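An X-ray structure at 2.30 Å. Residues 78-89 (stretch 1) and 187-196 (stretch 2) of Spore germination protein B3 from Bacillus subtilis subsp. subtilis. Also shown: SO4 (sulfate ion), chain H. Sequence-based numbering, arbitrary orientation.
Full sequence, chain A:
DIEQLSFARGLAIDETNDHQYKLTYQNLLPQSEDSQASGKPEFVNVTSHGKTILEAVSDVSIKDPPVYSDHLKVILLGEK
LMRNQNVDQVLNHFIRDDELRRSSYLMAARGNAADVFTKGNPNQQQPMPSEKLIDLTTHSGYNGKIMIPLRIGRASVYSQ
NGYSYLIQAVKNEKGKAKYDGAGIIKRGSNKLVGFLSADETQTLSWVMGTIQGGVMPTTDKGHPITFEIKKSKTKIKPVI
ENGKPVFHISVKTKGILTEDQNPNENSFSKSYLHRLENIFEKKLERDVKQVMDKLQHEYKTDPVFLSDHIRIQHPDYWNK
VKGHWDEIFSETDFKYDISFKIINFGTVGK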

ATOM      1  N   GLY A  78      -7.853   2.621   7.297  1.00 33.66           N
ATOM      2  CA  GLY A  78      -7.834   4.067   7.442  1.00 34.47           C
ATOM      3  C   GLY A  78      -6.461   4.579   7.828  1.00 34.87           C
ATOM      4  O   GLY A  78      -5.666   3.866   8.445  1.00 33.88           O
ATOM      5  N   GLU A  79      -6.204   5.834   7.480  1.00 36.29           N
ATOM      6  CA  GLU A  79      -4.881   6.433   7.634  1.00 37.20           C
ATOM      7  C   GLU A  79      -4.416   6.489   9.079  1.00 37.53           C
ATOM      8  O   GLU A  79      -3.301   6.078   9.389  1.00 37.38           O
ATOM      9  N   LYS A  80      -5.262   7.003   9.960  1.00 38.59           N
ATOM     10  CA  LYS A  80      -4.886   7.131  11.362  1.00 39.66           C
ATOM     11  C   LYS A  80      -4.554   5.761  11.974  1.00 38.66           C
ATOM     12  O   LYS A  80      -3.607   5.631  12.750  1.00 39.25           O
ATOM     13  N   LEU A  81      -5.314   4.738  11.605  1.00 37.92           N
ATOM     14  CA  LEU A  81      -5.047   3.389  12.095  1.00 37.25           C
ATOM     15  C   LEU A  81      -3.682   2.883  11.628  1.00 37.14           C
ATOM     16  O   LEU A  81      -2.895   2.392  12.438  1.00 37.58           O
ATOM     17  N   MET A  82      -3.401   3.011  10.335  1.00 36.94           N
ATOM     18  CA  MET A  82      -2.128   2.549   9.778  1.00 36.93           C
ATOM     19  C   MET A  82      -0.926   3.309  10.350  1.00 38.26           C
ATOM     20  O   MET A  82       0.159   2.740  10.492  1.00 37.94           O
ATOM     21  N   ARG A  83      -1.111   4.598  10.637  1.00 39.50           N
ATOM     22  CA  ARG A  83      -0.029   5.416  11.181  1.00 41.20           C
ATOM     23  C   ARG A  83       0.269   5.075  12.642  1.00 42.19           C
ATOM     24  O   ARG A  83       1.411   5.177  13.073  1.00 42.93           O
ATOM     25  N   ASN A  84      -0.748   4.662  13.393  1.00 42.77           N
ATOM     26  CA  ASN A  84      -0.582   4.401  14.829  1.00 44.00           C
ATOM     27  C   ASN A  84      -0.447   2.933  15.245  1.00 43.45           C
ATOM     28  O   ASN A  84      -0.024   2.659  16.365  1.00 44.19           O
ATOM     29  N   GLN A  85      -0.779   1.995  14.360  1.00 42.68           N
ATOM     30  CA  GLN A  85      -0.800   0.574  14.741  1.00 42.00           C
ATOM     31  C   GLN A  85      -0.150  -0.351  13.734  1.00 41.25           C
ATOM     32  O   GLN A  85      -0.274  -0.152  12.522  1.00 41.19           O
ATOM     33  N   ASN A  86       0.539  -1.363  14.257  1.00 40.87           N
ATOM     34  CA  ASN A  86       1.073  -2.454  13.463  1.00 40.30           C
ATOM     35  C   ASN A  86      -0.100  -3.085  12.717  1.00 38.95           C
ATOM     36  O   ASN A  86      -1.021  -3.618  13.342  1.00 38.81           O
ATOM     37  N   VAL A  87      -0.083  -3.003  11.389  1.00 37.99           N
ATOM     38  CA  VAL A  87      -1.233  -3.442  10.589  1.00 36.66           C
ATOM     39  C   VAL A  87      -1.452  -4.956  10.659  1.00 35.89           C
ATOM     40  O   VAL A  87      -2.590  -5.410  10.667  1.00 35.61           O
ATOM     41  N   ASP A  88      -0.369  -5.720  10.722  1.00 35.58           N
ATOM     42  CA  ASP A  88      -0.467  -7.167  10.859  1.00 35.57           C
ATOM     43  C   ASP A  88      -1.135  -7.544  12.185  1.00 34.84           C
ATOM     44  O   ASP A  88      -2.006  -8.401  12.223  1.00 34.04           O
ATOM     45  N   GLN A  89      -0.737  -6.873  13.258  1.00 34.73           N
ATOM     46  CA  GLN A  89      -1.310  -7.126  14.573  1.00 34.64           C
ATOM     47  C   GLN A  89      -2.783  -6.754  14.611  1.00 34.02           C
ATOM     48  O   GLN A  89      -3.585  -7.480  15.204  1.00 33.77           O
ATOM     49  N   ARG A 187       9.152  -1.430   7.775  1.00 47.01           N
ATOM     50  CA  ARG A 187       9.494  -2.703   8.406  1.00 48.88           C
ATOM     51  C   ARG A 187       9.597  -2.546   9.914  1.00 51.51           C
ATOM     52  O   ARG A 187       9.782  -1.437  10.421  1.00 52.89           O
ATOM     53  N   GLY A 188       9.478  -3.660  10.625  1.00 52.84           N
ATOM     54  CA  GLY A 188       9.540  -3.658  12.081  1.00 55.66           C
ATOM     55  C   GLY A 188       8.234  -3.175  12.682  1.00 54.86           C
ATOM     56  O   GLY A 188       7.451  -3.972  13.201  1.00 54.98           O
ATOM     57  N   SER A 189       7.999  -1.866  12.602  1.00 53.86           N
ATOM     58  CA  SER A 189       6.786  -1.268  13.153  1.00 53.50           C
ATOM     59  C   SER A 189       5.543  -1.724  12.403  1.00 50.31           C
ATOM     60  O   SER A 189       4.466  -1.853  12.982  1.00 50.66           O
ATOM     61  N   ASN A 190       5.694  -1.942  11.099  1.00 47.48           N
ATOM     62  CA  ASN A 190       4.582  -2.331  10.255  1.00 44.99           C
ATOM     63  C   ASN A 190       3.534  -1.203  10.223  1.00 43.81           C
ATOM     64  O   ASN A 190       2.335  -1.454  10.092  1.00 43.13           O
ATOM     65  N   LYS A 191       4.008   0.038  10.350  1.00 43.48           N
ATOM     66  CA  LYS A 191       3.161   1.224  10.346  1.00 43.21           C
ATOM     67  C   LYS A 191       3.351   2.019   9.068  1.00 41.02           C
ATOM     68  O   LYS A 191       4.419   1.969   8.438  1.00 40.60           O
ATOM     69  N   LEU A 192       2.318   2.765   8.688  1.00 39.85           N
ATOM     70  CA  LEU A 192       2.401   3.618   7.513  1.00 37.92           C
ATOM     71  C   LEU A 192       3.165   4.882   7.910  1.00 39.16           C
ATOM     72  O   LEU A 192       2.806   5.546   8.885  1.00 40.79           O
ATOM     73  N   VAL A 193       4.230   5.192   7.169  1.00 38.44           N
ATOM     74  CA  VAL A 193       5.078   6.355   7.474  1.00 39.86           C
ATOM     75  C   VAL A 193       4.895   7.494   6.473  1.00 39.28           C
ATOM     76  O   VAL A 193       5.423   8.587   6.675  1.00 41.24           O
ATOM     77  N   GLY A 194       4.143   7.246   5.407  1.00 37.24           N
ATOM     78  CA  GLY A 194       3.826   8.290   4.435  1.00 36.93           C
ATOM     79  C   GLY A 194       3.117   7.743   3.212  1.00 35.11           C
ATOM     80  O   GLY A 194       2.888   6.537   3.114  1.00 33.60           O
ATOM     81  N   PHE A 195       2.777   8.639   2.290  1.00 35.25           N
ATOM     82  CA  PHE A 195       2.166   8.281   1.011  1.00 34.50           C
ATOM     83  C   PHE A 195       2.996   8.802  -0.160  1.00 34.80           C
ATOM     84  O   PHE A 195       3.649   9.832  -0.067  1.00 35.51           O
ATOM     85  N   LEU A 196       2.944   8.072  -1.265  1.00 34.23           N
ATOM     86  CA  LEU A 196       3.481   8.526  -2.524  1.00 34.77           C
ATOM     87  C   LEU A 196       2.267   8.891  -3.373  1.00 35.02           C
ATOM     88  O   LEU A 196       1.217   8.254  -3.265  1.00 34.38           O
TER

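Where a helix end meets a strand, exposed backbone groups and side chains of mixed character often share the work of packing, and this pair of segments from the spore germination protein B3 is a compact example. The helix 79-84 runs across the strand at 104°, and the contact buries 624 Å² in all. Three residues, Arg83, Asn190 and Leu192, cover the most surface, each in a different way.

Leu192 is the apolar centre. Its CA-to-CB bond points toward the helix, and with chi1 t it sets CD1 3.4 Å from CE of Met82, a buried side chain in the m, t, m conformation. The same Met82 CE lies 4.4 Å from CZ of Phe195 (chi1 m), so the methionine methyl touches both strand side chains. The backbone anchors this packing: Leu192 N donates to Met82 O at 2.8 Å, in nearly straight geometry, using a carbonyl close to the end of the helix.

Arg83 shows how a residue can start away from its partner and still cover it. Its CA-to-CB bond points away overall, but the m, t, t chain runs along the strand, with CG 3.8 Å from Leu192 CD2, and that methyl also lies over one face of the guanidinium. The charged end is held within the helix by Glu79, whose t, t side chain places OE2 2.9 Å from Arg83 NE in a salt bridge and 3.0 Å from Arg83 NH1. Both Glu79 and Arg83 NH1 meet the edge of the Phe195 ring, with Glu79 CD 3.6 Å from Phe195 CE2. A sulfate ion, probably from the crystallisation liquor, accepts from Arg83 NH2 through O4 (2.9 Å) and from Arg83 NH1 through O2 (3.2 Å). Water 1 accepts from Arg83 NH2 at 2.7 Å and donates to Leu192 O at 3.3 Å, linking the two segments.

Asn190 does the polar work. Its CB points toward stretch 1, chi1 lies between wells at -136°, and ND2 donates to Asn86 OD1 at 2.9 Å. Asn86, with chi1 t, is an N-cap: the same OD1 accepts from Gln89 N at 3.1 Å, so one oxygen serves both the cap and the contact. Alongside, Val87 N donates to Asn190 O at 3.2 Å.

At the margin, Lys191 extends m, t, t, t. Its NZ makes a weak bond to Asn84 O at 3.4 Å and donates to waters 2 and 3, which in turn bond weakly to Arg83 O and Asn84 O, respectively.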

ATOM      1  CB  GLU A  79      -4.862   7.840   7.027  1.00 38.35           C
ATOM      2  CG  GLU A  79      -3.520   8.547   7.163  1.00 39.03           C
ATOM      3  CD  GLU A  79      -3.457   9.871   6.422  1.00 40.49           C
ATOM      4  OE1 GLU A  79      -4.413  10.205   5.692  1.00 40.74           O
ATOM      5  OE2 GLU A  79      -2.440  10.580   6.577  1.00 41.25           O
ATOM      6  CB  LYS A  80      -5.989   7.840  12.151  1.00 40.49           C
ATOM      7  CG  LYS A  80      -5.644   8.021  13.613  1.00 43.10           C
ATOM      8  CD  LYS A  80      -6.656   8.877  14.331  1.00 47.07           C
ATOM      9  CE  LYS A  80      -6.335   8.935  15.816  1.00 49.40           C
ATOM     10  NZ  LYS A  80      -7.055  10.039  16.497  1.00 52.89           N
ATOM     11  CB  LEU A  81      -6.160   2.431  11.678  1.00 36.53           C
ATOM     12  CG  LEU A  81      -5.944   0.969  12.102  1.00 37.15           C
ATOM     13  CD1 LEU A  81      -7.235   0.331  12.568  1.00 37.60           C
ATOM     14  CD2 LEU A  81      -5.306   0.171  10.970  1.00 36.91           C
ATOM     15  CB  MET A  82      -2.118   2.683   8.250  1.00 36.66           C
ATOM     16  CG  MET A  82      -3.080   1.771   7.527  1.00 35.52           C
ATOM     17  SD  MET A  82      -2.873   1.849   5.738  1.00 34.72           S
ATOM     18  CE  MET A  82      -3.412   3.529   5.420  1.00 34.43           C
ATOM     19  CB  ARG A  83      -0.331   6.924  11.052  1.00 41.98           C
ATOM     20  CG  ARG A  83      -0.184   7.483   9.639  1.00 41.75           C
ATOM     21  CD  ARG A  83      -0.371   8.998   9.618  1.00 42.93           C
ATOM     22  NE  ARG A  83      -0.364   9.570   8.271  1.00 42.15           N
ATOM     23  CZ  ARG A  83       0.726   9.908   7.585  1.00 41.68           C
ATOM     24  NH1 ARG A  83       0.596  10.424   6.371  1.00 42.65           N
ATOM     25  NH2 ARG A  83       1.940   9.737   8.089  1.00 41.69           N
ATOM     26  CB  ASN A  84      -1.746   5.021  15.597  1.00 44.32           C
ATOM     27  CG  ASN A  84      -1.812   6.517  15.437  1.00 47.19           C
ATOM     28  OD1 ASN A  84      -2.892   7.087  15.316  1.00 51.21           O
ATOM     29  ND2 ASN A  84      -0.655   7.169  15.423  1.00 49.80           N
ATOM     30  CB  GLN A  85      -2.240   0.111  14.922  1.00 41.39           C
ATOM     31  CG  GLN A  85      -3.076   0.958  15.859  1.00 43.22           C
ATOM     32  CD  GLN A  85      -2.511   1.021  17.270  1.00 45.96           C
ATOM     33  OE1 GLN A  85      -1.758   0.140  17.700  1.00 46.52           O
ATOM     34  NE2 GLN A  85      -2.879   2.069  17.998  1.00 48.20           N
ATOM     35  CB  ASN A  86       1.761  -3.474  14.377  1.00 40.83           C
ATOM     36  CG  ASN A  86       2.416  -4.608  13.612  1.00 41.32           C
ATOM     37  OD1 ASN A  86       1.830  -5.178  12.690  1.00 40.07           O
ATOM     38  ND2 ASN A  86       3.637  -4.954  14.002  1.00 41.61           N
ATOM     39  CB  VAL A  87      -1.147  -2.953   9.112  1.00 36.62           C
ATOM     40  CG1 VAL A  87      -1.076  -1.419   9.076  1.00 36.65           C
ATOM     41  CG2 VAL A  87       0.036  -3.568   8.375  1.00 36.56           C
ATOM     42  CB  ASP A  88       0.907  -7.816  10.766  1.00 36.34           C
ATOM     43  CG  ASP A  88       0.828  -9.322  10.705  1.00 38.00           C
ATOM     44  OD1 ASP A  88       0.598  -9.848   9.597  1.00 40.00           O
ATOM     45  OD2 ASP A  88       1.007  -9.982  11.756  1.00 37.63           O
ATOM     46  CB  GLN A  89      -0.522  -6.391  15.664  1.00 35.26           C
ATOM     47  CG  GLN A  89       0.866  -6.963  15.886  1.00 35.23           C
ATOM     48  CD  GLN A  89       1.645  -6.225  16.977  1.00 36.46           C
ATOM     49  OE1 GLN A  89       1.230  -5.156  17.420  1.00 36.76           O
ATOM     50  NE2 GLN A  89       2.776  -6.795  17.406  1.00 33.43           N
ATOM     51  CB  ARG A 187      10.813  -3.233   7.840  1.00 50.47           C
ATOM     52  CG  ARG A 187      12.084  -2.509   8.327  1.00 54.94           C
ATOM     53  CD  ARG A 187      13.031  -2.177   7.169  1.00 57.73           C
ATOM     54  NE  ARG A 187      13.139  -3.274   6.211  1.00 59.28           N
ATOM     55  CZ  ARG A 187      13.392  -3.140   4.908  1.00 59.07           C
ATOM     56  NH1 ARG A 187      13.572  -1.948   4.355  1.00 58.08           N
ATOM     57  NH2 ARG A 187      13.443  -4.223   4.144  1.00 60.45           N
ATOM     58  CB  SER A 189       6.868   0.250  13.085  1.00 53.65           C
ATOM     59  OG  SER A 189       6.848   0.683  11.733  1.00 51.13           O
ATOM     60  CB  ASN A 190       3.993  -3.641  10.786  1.00 46.18           C
ATOM     61  CG  ASN A 190       3.677  -4.639   9.704  1.00 44.82           C
ATOM     62  OD1 ASN A 190       3.966  -4.443   8.532  1.00 45.36           O
ATOM     63  ND2 ASN A 190       3.086  -5.736  10.111  1.00 48.01           N
ATOM     64  CB  LYS A 191       3.490   2.125  11.537  1.00 46.08           C
ATOM     65  CG  LYS A 191       3.152   1.516  12.873  1.00 49.05           C
ATOM     66  CD  LYS A 191       3.510   2.446  14.021  1.00 53.07           C
ATOM     67  CE  LYS A 191       3.163   1.812  15.359  1.00 56.19           C
ATOM     68  NZ  LYS A 191       3.417   2.733  16.495  1.00 61.40           N
ATOM     69  CB  LEU A 192       1.008   3.939   6.958  1.00 37.11           C
ATOM     70  CG  LEU A 192       0.938   4.888   5.747  1.00 36.58           C
ATOM     71  CD1 LEU A 192      -0.245   4.550   4.830  1.00 35.05           C
ATOM     72  CD2 LEU A 192       0.893   6.370   6.182  1.00 36.87           C
ATOM     73  CB  VAL A 193       6.570   5.970   7.558  1.00 40.76           C
ATOM     74  CG1 VAL A 193       6.810   5.010   8.731  1.00 41.98           C
ATOM     75  CG2 VAL A 193       7.055   5.367   6.247  1.00 39.08           C
ATOM     76  CB  PHE A 195       0.777   8.905   0.861  1.00 34.88           C
ATOM     77  CG  PHE A 195      -0.270   8.325   1.761  1.00 36.44           C
ATOM     78  CD1 PHE A 195      -1.025   7.234   1.355  1.00 35.81           C
ATOM     79  CD2 PHE A 195      -0.531   8.893   2.997  1.00 37.99           C
ATOM     80  CE1 PHE A 195      -2.012   6.712   2.174  1.00 37.11           C
ATOM     81  CE2 PHE A 195      -1.510   8.373   3.820  1.00 38.81           C
ATOM     82  CZ  PHE A 195      -2.253   7.285   3.408  1.00 38.55           C
ATOM     83  CB  LEU A 196       4.310   7.433  -3.200  1.00 34.53           C
ATOM     84  CG  LEU A 196       5.639   7.037  -2.537  1.00 34.82           C
ATOM     85  CD1 LEU A 196       6.355   5.973  -3.361  1.00 34.13           C
ATOM     86  CD2 LEU A 196       6.540   8.244  -2.340  1.00 35.89           C
TER
HETATM   87  S   SO4 H   7       3.653  12.392   5.809  1.00 58.99           S
HETATM   88  O1  SO4 H   7       3.066  13.430   6.663  1.00 56.82           O
HETATM   89  O2  SO4 H   7       2.745  12.057   4.700  1.00 58.38           O
HETATM   90  O3  SO4 H   7       4.900  12.862   5.206  1.00 59.24           O
HETATM   91  O4  SO4 H   7       3.966  11.209   6.607  1.00 57.78           O
HETATM   92  O   HOH W   1       2.903   8.508  10.322  1.00 49.49           O
HETATM   93  O   HOH W   2       2.643   5.492  16.152  1.00 66.31           O
HETATM   94  O   HOH W   3       2.146   1.480  18.718  1.00 59.81           O